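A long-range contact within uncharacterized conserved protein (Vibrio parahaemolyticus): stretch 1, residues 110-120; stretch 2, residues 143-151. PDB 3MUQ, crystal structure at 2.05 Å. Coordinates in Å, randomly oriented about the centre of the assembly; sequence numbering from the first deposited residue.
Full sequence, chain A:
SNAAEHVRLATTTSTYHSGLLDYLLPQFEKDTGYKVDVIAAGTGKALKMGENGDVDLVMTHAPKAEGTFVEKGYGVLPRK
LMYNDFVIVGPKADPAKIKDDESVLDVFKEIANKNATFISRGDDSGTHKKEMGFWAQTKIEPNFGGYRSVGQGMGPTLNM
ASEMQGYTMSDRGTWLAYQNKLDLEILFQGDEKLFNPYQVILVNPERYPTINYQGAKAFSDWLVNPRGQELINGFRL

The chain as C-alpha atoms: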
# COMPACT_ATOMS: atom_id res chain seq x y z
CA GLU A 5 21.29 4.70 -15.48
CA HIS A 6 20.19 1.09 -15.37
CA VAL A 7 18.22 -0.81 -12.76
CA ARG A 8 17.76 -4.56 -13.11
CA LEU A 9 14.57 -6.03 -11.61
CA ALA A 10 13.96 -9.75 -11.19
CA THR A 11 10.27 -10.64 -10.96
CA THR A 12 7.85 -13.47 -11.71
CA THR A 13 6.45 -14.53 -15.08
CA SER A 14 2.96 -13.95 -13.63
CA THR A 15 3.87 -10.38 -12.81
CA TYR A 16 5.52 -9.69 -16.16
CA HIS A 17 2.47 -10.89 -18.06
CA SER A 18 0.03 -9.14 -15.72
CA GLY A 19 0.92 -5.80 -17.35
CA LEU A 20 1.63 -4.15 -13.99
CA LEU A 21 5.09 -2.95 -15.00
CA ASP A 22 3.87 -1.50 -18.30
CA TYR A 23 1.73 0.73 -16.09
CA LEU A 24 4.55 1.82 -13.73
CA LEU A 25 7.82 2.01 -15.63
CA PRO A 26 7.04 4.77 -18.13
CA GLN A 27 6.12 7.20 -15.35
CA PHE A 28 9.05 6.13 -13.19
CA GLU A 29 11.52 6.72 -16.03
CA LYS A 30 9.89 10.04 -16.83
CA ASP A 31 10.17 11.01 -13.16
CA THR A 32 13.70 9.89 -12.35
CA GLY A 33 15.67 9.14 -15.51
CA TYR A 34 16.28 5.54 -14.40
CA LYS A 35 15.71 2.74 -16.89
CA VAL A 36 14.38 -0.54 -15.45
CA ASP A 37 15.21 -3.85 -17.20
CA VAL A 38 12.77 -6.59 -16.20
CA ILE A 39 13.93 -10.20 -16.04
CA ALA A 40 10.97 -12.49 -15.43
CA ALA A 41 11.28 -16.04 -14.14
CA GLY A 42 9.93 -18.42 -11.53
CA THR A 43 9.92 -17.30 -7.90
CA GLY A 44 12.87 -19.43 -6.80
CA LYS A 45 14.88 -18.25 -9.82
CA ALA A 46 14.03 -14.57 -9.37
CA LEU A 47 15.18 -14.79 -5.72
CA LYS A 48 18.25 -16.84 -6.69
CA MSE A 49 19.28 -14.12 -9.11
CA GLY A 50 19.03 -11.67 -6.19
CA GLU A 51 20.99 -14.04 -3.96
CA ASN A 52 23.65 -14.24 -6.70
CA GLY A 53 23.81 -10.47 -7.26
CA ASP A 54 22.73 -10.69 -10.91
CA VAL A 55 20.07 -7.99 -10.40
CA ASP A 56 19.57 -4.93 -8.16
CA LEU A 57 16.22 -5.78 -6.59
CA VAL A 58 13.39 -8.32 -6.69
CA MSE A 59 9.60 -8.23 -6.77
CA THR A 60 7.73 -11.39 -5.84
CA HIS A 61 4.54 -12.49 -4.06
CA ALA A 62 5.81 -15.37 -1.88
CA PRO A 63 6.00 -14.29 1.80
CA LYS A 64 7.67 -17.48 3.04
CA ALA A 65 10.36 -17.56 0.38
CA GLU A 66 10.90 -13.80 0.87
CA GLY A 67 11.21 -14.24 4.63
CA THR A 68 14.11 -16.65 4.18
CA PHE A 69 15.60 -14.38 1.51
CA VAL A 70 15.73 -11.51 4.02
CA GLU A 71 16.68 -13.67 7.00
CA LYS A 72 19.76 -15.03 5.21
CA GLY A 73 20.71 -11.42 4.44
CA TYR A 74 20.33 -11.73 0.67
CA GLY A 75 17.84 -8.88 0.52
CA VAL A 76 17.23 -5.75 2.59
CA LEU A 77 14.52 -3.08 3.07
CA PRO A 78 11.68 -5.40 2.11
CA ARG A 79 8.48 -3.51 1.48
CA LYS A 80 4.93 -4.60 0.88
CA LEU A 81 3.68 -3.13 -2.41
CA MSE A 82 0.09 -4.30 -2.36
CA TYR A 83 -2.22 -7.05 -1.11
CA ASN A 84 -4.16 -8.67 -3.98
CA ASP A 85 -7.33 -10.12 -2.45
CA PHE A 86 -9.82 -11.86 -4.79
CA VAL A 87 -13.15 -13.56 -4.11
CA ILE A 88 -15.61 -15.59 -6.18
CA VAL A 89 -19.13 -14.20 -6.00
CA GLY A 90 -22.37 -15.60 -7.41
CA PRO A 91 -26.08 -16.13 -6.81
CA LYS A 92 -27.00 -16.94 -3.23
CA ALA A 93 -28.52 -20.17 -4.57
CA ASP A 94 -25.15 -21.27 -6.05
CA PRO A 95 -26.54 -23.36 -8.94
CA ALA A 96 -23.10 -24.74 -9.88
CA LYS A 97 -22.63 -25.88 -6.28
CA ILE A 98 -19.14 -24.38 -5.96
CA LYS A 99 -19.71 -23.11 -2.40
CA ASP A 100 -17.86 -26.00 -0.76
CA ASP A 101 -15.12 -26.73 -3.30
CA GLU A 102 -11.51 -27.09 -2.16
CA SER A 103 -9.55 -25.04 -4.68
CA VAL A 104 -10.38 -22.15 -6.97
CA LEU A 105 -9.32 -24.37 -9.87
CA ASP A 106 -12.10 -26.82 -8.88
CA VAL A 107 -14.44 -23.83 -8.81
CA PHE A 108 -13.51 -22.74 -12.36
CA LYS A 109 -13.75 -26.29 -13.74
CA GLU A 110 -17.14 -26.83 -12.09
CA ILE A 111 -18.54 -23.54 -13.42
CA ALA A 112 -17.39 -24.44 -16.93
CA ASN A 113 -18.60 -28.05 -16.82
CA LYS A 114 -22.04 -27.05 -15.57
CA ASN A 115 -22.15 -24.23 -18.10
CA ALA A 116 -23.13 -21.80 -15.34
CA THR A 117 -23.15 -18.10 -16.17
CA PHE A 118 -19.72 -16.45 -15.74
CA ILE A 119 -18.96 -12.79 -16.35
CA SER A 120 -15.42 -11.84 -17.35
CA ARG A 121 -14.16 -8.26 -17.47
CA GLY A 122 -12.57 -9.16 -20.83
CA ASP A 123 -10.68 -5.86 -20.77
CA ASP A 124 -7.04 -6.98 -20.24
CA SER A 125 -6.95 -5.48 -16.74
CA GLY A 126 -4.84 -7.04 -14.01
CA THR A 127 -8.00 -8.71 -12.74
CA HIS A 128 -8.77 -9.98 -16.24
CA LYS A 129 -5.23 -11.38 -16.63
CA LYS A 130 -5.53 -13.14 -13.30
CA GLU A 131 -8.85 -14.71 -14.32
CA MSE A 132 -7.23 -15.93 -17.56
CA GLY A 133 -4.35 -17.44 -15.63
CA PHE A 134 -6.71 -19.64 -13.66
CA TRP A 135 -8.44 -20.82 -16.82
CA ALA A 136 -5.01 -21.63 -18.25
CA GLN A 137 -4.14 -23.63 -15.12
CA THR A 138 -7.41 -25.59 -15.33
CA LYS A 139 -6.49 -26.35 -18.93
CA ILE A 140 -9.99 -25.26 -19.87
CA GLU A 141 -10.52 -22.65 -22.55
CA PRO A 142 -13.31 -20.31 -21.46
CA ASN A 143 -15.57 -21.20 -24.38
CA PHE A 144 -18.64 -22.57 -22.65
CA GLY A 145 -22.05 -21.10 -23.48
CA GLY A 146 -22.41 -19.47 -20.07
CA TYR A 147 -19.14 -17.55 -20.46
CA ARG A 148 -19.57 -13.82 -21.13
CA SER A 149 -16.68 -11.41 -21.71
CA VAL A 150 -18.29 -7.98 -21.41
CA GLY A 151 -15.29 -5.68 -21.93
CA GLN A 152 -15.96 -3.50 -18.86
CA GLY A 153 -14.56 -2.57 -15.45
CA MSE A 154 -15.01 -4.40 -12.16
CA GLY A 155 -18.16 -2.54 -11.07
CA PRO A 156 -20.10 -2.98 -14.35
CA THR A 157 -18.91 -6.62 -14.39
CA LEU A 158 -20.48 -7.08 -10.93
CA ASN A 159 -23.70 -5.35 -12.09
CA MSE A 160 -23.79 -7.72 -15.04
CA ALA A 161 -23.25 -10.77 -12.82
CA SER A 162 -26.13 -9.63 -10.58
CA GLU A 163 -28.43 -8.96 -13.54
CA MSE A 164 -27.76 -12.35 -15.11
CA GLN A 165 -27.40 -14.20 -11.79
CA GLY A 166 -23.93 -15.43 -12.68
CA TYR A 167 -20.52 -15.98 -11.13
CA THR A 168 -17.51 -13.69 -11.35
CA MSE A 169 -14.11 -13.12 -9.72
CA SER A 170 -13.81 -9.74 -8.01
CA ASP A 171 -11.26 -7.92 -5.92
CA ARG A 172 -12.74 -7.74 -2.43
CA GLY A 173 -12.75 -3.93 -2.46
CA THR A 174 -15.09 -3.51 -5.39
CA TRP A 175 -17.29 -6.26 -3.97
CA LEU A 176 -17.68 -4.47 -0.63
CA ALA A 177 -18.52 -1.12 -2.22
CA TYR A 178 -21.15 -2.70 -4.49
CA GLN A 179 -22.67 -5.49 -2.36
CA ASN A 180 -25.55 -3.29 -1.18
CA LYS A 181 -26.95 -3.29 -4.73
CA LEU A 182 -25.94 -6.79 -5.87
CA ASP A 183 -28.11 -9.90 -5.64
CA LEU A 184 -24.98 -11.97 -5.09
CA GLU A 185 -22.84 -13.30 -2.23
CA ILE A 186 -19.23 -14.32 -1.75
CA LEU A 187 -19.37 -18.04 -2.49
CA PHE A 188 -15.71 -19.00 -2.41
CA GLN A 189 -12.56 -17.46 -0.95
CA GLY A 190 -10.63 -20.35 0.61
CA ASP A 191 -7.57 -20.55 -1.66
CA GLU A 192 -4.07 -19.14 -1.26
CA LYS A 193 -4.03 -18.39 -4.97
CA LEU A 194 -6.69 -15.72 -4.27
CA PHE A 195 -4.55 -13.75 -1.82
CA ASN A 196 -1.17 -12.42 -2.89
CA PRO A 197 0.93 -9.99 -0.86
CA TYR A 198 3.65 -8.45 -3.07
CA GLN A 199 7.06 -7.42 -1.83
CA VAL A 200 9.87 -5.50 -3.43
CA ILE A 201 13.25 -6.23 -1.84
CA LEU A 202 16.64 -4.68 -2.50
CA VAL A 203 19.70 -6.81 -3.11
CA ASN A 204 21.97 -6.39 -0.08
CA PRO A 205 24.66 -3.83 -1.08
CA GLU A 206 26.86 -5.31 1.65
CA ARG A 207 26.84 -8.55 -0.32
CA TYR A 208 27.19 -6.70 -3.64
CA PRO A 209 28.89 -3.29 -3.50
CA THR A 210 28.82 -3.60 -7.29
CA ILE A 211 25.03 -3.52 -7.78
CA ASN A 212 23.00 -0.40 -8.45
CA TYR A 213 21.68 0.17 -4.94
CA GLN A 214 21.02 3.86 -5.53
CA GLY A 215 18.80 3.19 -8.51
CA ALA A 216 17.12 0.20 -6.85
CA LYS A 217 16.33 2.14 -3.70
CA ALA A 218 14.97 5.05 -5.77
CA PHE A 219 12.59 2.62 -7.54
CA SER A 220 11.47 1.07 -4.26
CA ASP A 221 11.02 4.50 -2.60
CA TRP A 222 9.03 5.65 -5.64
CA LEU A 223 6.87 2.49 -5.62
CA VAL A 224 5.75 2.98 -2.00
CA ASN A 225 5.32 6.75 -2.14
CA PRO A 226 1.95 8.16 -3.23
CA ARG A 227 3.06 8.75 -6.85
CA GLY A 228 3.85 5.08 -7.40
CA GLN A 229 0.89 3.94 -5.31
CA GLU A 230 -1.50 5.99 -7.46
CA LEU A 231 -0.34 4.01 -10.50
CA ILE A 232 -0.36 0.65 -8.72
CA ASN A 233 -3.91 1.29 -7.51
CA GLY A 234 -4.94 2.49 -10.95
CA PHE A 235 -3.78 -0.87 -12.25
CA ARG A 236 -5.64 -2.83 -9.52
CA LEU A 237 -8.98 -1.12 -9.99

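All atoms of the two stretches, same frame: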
# COMPACT_ATOMS: atom_id res chain seq x y z
N GLU A 110 -15.75 -26.52 -12.39
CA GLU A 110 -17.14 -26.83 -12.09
C GLU A 110 -18.08 -25.85 -12.80
O GLU A 110 -19.10 -26.24 -13.37
CB GLU A 110 -17.33 -26.77 -10.57
CG GLU A 110 -18.58 -27.44 -10.02
CD GLU A 110 -18.31 -28.10 -8.67
OE1 GLU A 110 -19.28 -28.30 -7.89
OE2 GLU A 110 -17.13 -28.44 -8.39
N ILE A 111 -17.75 -24.56 -12.74
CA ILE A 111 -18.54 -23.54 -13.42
C ILE A 111 -18.60 -23.83 -14.93
O ILE A 111 -19.67 -23.79 -15.56
CB ILE A 111 -17.97 -22.14 -13.15
CG1 ILE A 111 -18.34 -21.69 -11.73
CG2 ILE A 111 -18.47 -21.14 -14.19
CD1 ILE A 111 -17.83 -20.31 -11.33
N ALA A 112 -17.44 -24.14 -15.51
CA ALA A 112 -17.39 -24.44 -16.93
C ALA A 112 -18.16 -25.71 -17.27
O ALA A 112 -18.95 -25.72 -18.21
CB ALA A 112 -15.96 -24.54 -17.41
N ASN A 113 -17.96 -26.77 -16.50
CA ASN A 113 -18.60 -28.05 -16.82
C ASN A 113 -20.11 -28.05 -16.62
O ASN A 113 -20.83 -28.82 -17.25
CB ASN A 113 -17.92 -29.22 -16.11
CG ASN A 113 -16.47 -29.42 -16.55
OD1 ASN A 113 -16.14 -29.24 -17.72
ND2 ASN A 113 -15.61 -29.81 -15.61
N LYS A 114 -20.61 -27.17 -15.76
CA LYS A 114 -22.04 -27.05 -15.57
C LYS A 114 -22.61 -25.97 -16.49
O LYS A 114 -23.83 -25.74 -16.53
CB LYS A 114 -22.39 -26.78 -14.11
CG LYS A 114 -21.87 -27.84 -13.15
CD LYS A 114 -22.89 -28.15 -12.08
CE LYS A 114 -22.27 -28.92 -10.93
NZ LYS A 114 -23.14 -28.87 -9.73
N ASN A 115 -21.73 -25.34 -17.26
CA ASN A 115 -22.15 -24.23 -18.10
C ASN A 115 -23.01 -23.21 -17.33
O ASN A 115 -24.05 -22.74 -17.81
CB ASN A 115 -22.87 -24.73 -19.35
CG ASN A 115 -23.03 -23.65 -20.38
OD1 ASN A 115 -22.10 -22.88 -20.65
ND2 ASN A 115 -24.23 -23.55 -20.95
N ALA A 116 -22.56 -22.89 -16.12
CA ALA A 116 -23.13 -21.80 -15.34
C ALA A 116 -22.76 -20.46 -15.98
O ALA A 116 -21.84 -20.38 -16.78
CB ALA A 116 -22.60 -21.85 -13.92
N THR A 117 -23.47 -19.41 -15.62
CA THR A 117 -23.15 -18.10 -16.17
C THR A 117 -21.90 -17.52 -15.47
O THR A 117 -21.80 -17.53 -14.24
CB THR A 117 -24.36 -17.15 -16.09
OG1 THR A 117 -25.38 -17.63 -16.98
CG2 THR A 117 -23.97 -15.73 -16.50
N PHE A 118 -20.95 -17.04 -16.27
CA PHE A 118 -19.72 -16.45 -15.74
C PHE A 118 -19.38 -15.16 -16.48
O PHE A 118 -19.27 -15.15 -17.70
CB PHE A 118 -18.54 -17.42 -15.84
CG PHE A 118 -17.31 -16.93 -15.15
CD1 PHE A 118 -17.03 -17.31 -13.84
CD2 PHE A 118 -16.44 -16.05 -15.79
CE1 PHE A 118 -15.91 -16.84 -13.20
CE2 PHE A 118 -15.32 -15.58 -15.15
CZ PHE A 118 -15.05 -15.97 -13.86
N ILE A 119 -19.23 -14.08 -15.73
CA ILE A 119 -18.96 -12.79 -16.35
C ILE A 119 -17.48 -12.47 -16.23
O ILE A 119 -16.95 -12.38 -15.12
CB ILE A 119 -19.77 -11.66 -15.69
CG1 ILE A 119 -21.24 -12.08 -15.49
CG2 ILE A 119 -19.63 -10.35 -16.50
CD1 ILE A 119 -21.92 -12.60 -16.75
N SER A 120 -16.81 -12.28 -17.36
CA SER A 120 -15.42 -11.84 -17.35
C SER A 120 -15.35 -10.36 -17.72
O SER A 120 -16.12 -9.88 -18.54
CB SER A 120 -14.59 -12.67 -18.33
OG SER A 120 -13.34 -12.04 -18.56
N ASN A 143 -14.76 -21.22 -23.16
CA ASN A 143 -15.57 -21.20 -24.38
C ASN A 143 -17.00 -21.64 -24.16
O ASN A 143 -17.82 -21.61 -25.08
CB ASN A 143 -14.93 -22.10 -25.44
CG ASN A 143 -13.93 -21.36 -26.29
OD1 ASN A 143 -14.16 -20.21 -26.68
ND2 ASN A 143 -12.81 -22.01 -26.58
N PHE A 144 -17.31 -22.07 -22.94
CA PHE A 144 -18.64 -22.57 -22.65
C PHE A 144 -19.72 -21.52 -22.91
O PHE A 144 -19.47 -20.31 -22.82
CB PHE A 144 -18.73 -23.17 -21.24
CG PHE A 144 -18.24 -22.26 -20.13
CD1 PHE A 144 -19.14 -21.57 -19.34
CD2 PHE A 144 -16.88 -22.12 -19.87
CE1 PHE A 144 -18.70 -20.75 -18.31
CE2 PHE A 144 -16.42 -21.30 -18.84
CZ PHE A 144 -17.34 -20.61 -18.06
N GLY A 145 -20.92 -21.99 -23.24
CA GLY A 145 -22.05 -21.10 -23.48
C GLY A 145 -22.22 -20.03 -22.41
O GLY A 145 -22.37 -18.85 -22.73
N GLY A 146 -22.19 -20.43 -21.14
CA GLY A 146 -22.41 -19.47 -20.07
C GLY A 146 -21.39 -18.34 -19.94
O GLY A 146 -21.63 -17.34 -19.25
N TYR A 147 -20.25 -18.48 -20.62
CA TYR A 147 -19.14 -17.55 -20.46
C TYR A 147 -19.34 -16.25 -21.23
O TYR A 147 -19.48 -16.27 -22.45
CB TYR A 147 -17.82 -18.20 -20.87
CG TYR A 147 -16.60 -17.36 -20.57
CD1 TYR A 147 -16.04 -17.34 -19.30
CD2 TYR A 147 -16.00 -16.59 -21.56
CE1 TYR A 147 -14.91 -16.56 -19.02
CE2 TYR A 147 -14.88 -15.82 -21.28
CZ TYR A 147 -14.34 -15.81 -20.02
OH TYR A 147 -13.21 -15.04 -19.76
N ARG A 148 -19.35 -15.13 -20.51
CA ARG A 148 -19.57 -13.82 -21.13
C ARG A 148 -18.48 -12.81 -20.79
O ARG A 148 -18.30 -12.44 -19.63
CB ARG A 148 -20.94 -13.28 -20.72
CG ARG A 148 -22.09 -14.10 -21.25
CD ARG A 148 -23.42 -13.53 -20.82
NE ARG A 148 -23.83 -12.37 -21.62
CZ ARG A 148 -24.76 -12.42 -22.56
NH1 ARG A 148 -25.38 -13.56 -22.83
NH2 ARG A 148 -25.08 -11.33 -23.24
N SER A 149 -17.78 -12.35 -21.82
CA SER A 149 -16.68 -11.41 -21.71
C SER A 149 -17.20 -10.03 -22.12
O SER A 149 -17.31 -9.75 -23.31
CB SER A 149 -15.54 -11.87 -22.63
OG SER A 149 -14.36 -11.10 -22.43
N VAL A 150 -17.52 -9.19 -21.14
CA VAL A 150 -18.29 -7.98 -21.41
C VAL A 150 -17.46 -6.77 -21.86
O VAL A 150 -18.01 -5.83 -22.43
CB VAL A 150 -19.16 -7.56 -20.19
CG1 VAL A 150 -20.30 -8.53 -19.99
CG2 VAL A 150 -18.30 -7.42 -18.91
N GLY A 151 -16.16 -6.80 -21.60
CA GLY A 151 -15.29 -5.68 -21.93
C GLY A 151 -15.51 -4.43 -21.08
O GLY A 151 -15.60 -3.33 -21.62

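The apolar centre of the contact is the ring of F144, whose CA-to-CB bond points toward stretch 1 and which packs against the last turn of its helix. A112 lies over one face of this ring: its CA is 3.7 Å from the centroid of the F144 ring and only 9° off the ring normal, a CH-pi contact, while A112 CB approaches F144 CD2 at 3.6 Å. At the tip of the ring, F144 CZ is 4.1 Å from both I111 CG2 and F118 CB, so one phenyl group ties the helix to the start of the strand pairing. The carbonyl of A116 lies at the ring edge, with its O 3.5 Å from F144 CE1.

Beyond this centre, strands 118-120 and 147-149 run parallel, their axes inclined by 21° and 4.7 Å apart at closest approach. F118 pairs with Y147, I119 with R148 and S120 with S149. The hydrogen bonds alternate between the strands as expected for a parallel ladder: F118 N donates to G146 O (3.1 Å), R148 N to F118 O (2.8 Å), S120 N to R148 O (2.7 Å) and V150 N to S120 O (3.0 Å). All four are nearly straight, and with G146 O and V150 N as end partners the bonding extends one residue past strand 147-149 at each end.

The side chains of F118, S120, Y147 and S149 share one face of the sheet. There the F118 and Y147 rings meet rim to rim, with planes only 7° apart and centroids separated by 5.8 Å; F118 CD2 and Y147 CE1 are 3.6 Å apart. The Y147 side chain reaches along the sheet to S120, bringing its OH within 3.1 Å of S120 CB. On the other face, I119 CD1 packs 4.1 Å from R148 CB, the aliphatic base of a side chain whose end leads away, and I119 CG2 lies 4.0 Å from V150 CG1.

The polar edge is formed where the helix ends. N115 adopts positive phi in a Schellman motif, with A116 N bonded to I111 O (3.1 Å) and N115 N to A112 O (3.0 Å). Its side chain extends to the type I turn from F144 to Y147, where N115 OD1 accepts a short hydrogen bond from G146 N (2.5 Å). The absence of a side chain at G146 leaves room for the A116 carbonyl: an ideal CB on G146 would lie 2.1 Å from A116 O, a clash, whereas G146 CA makes a CA-H...O contact with A116 O at 3.5 Å.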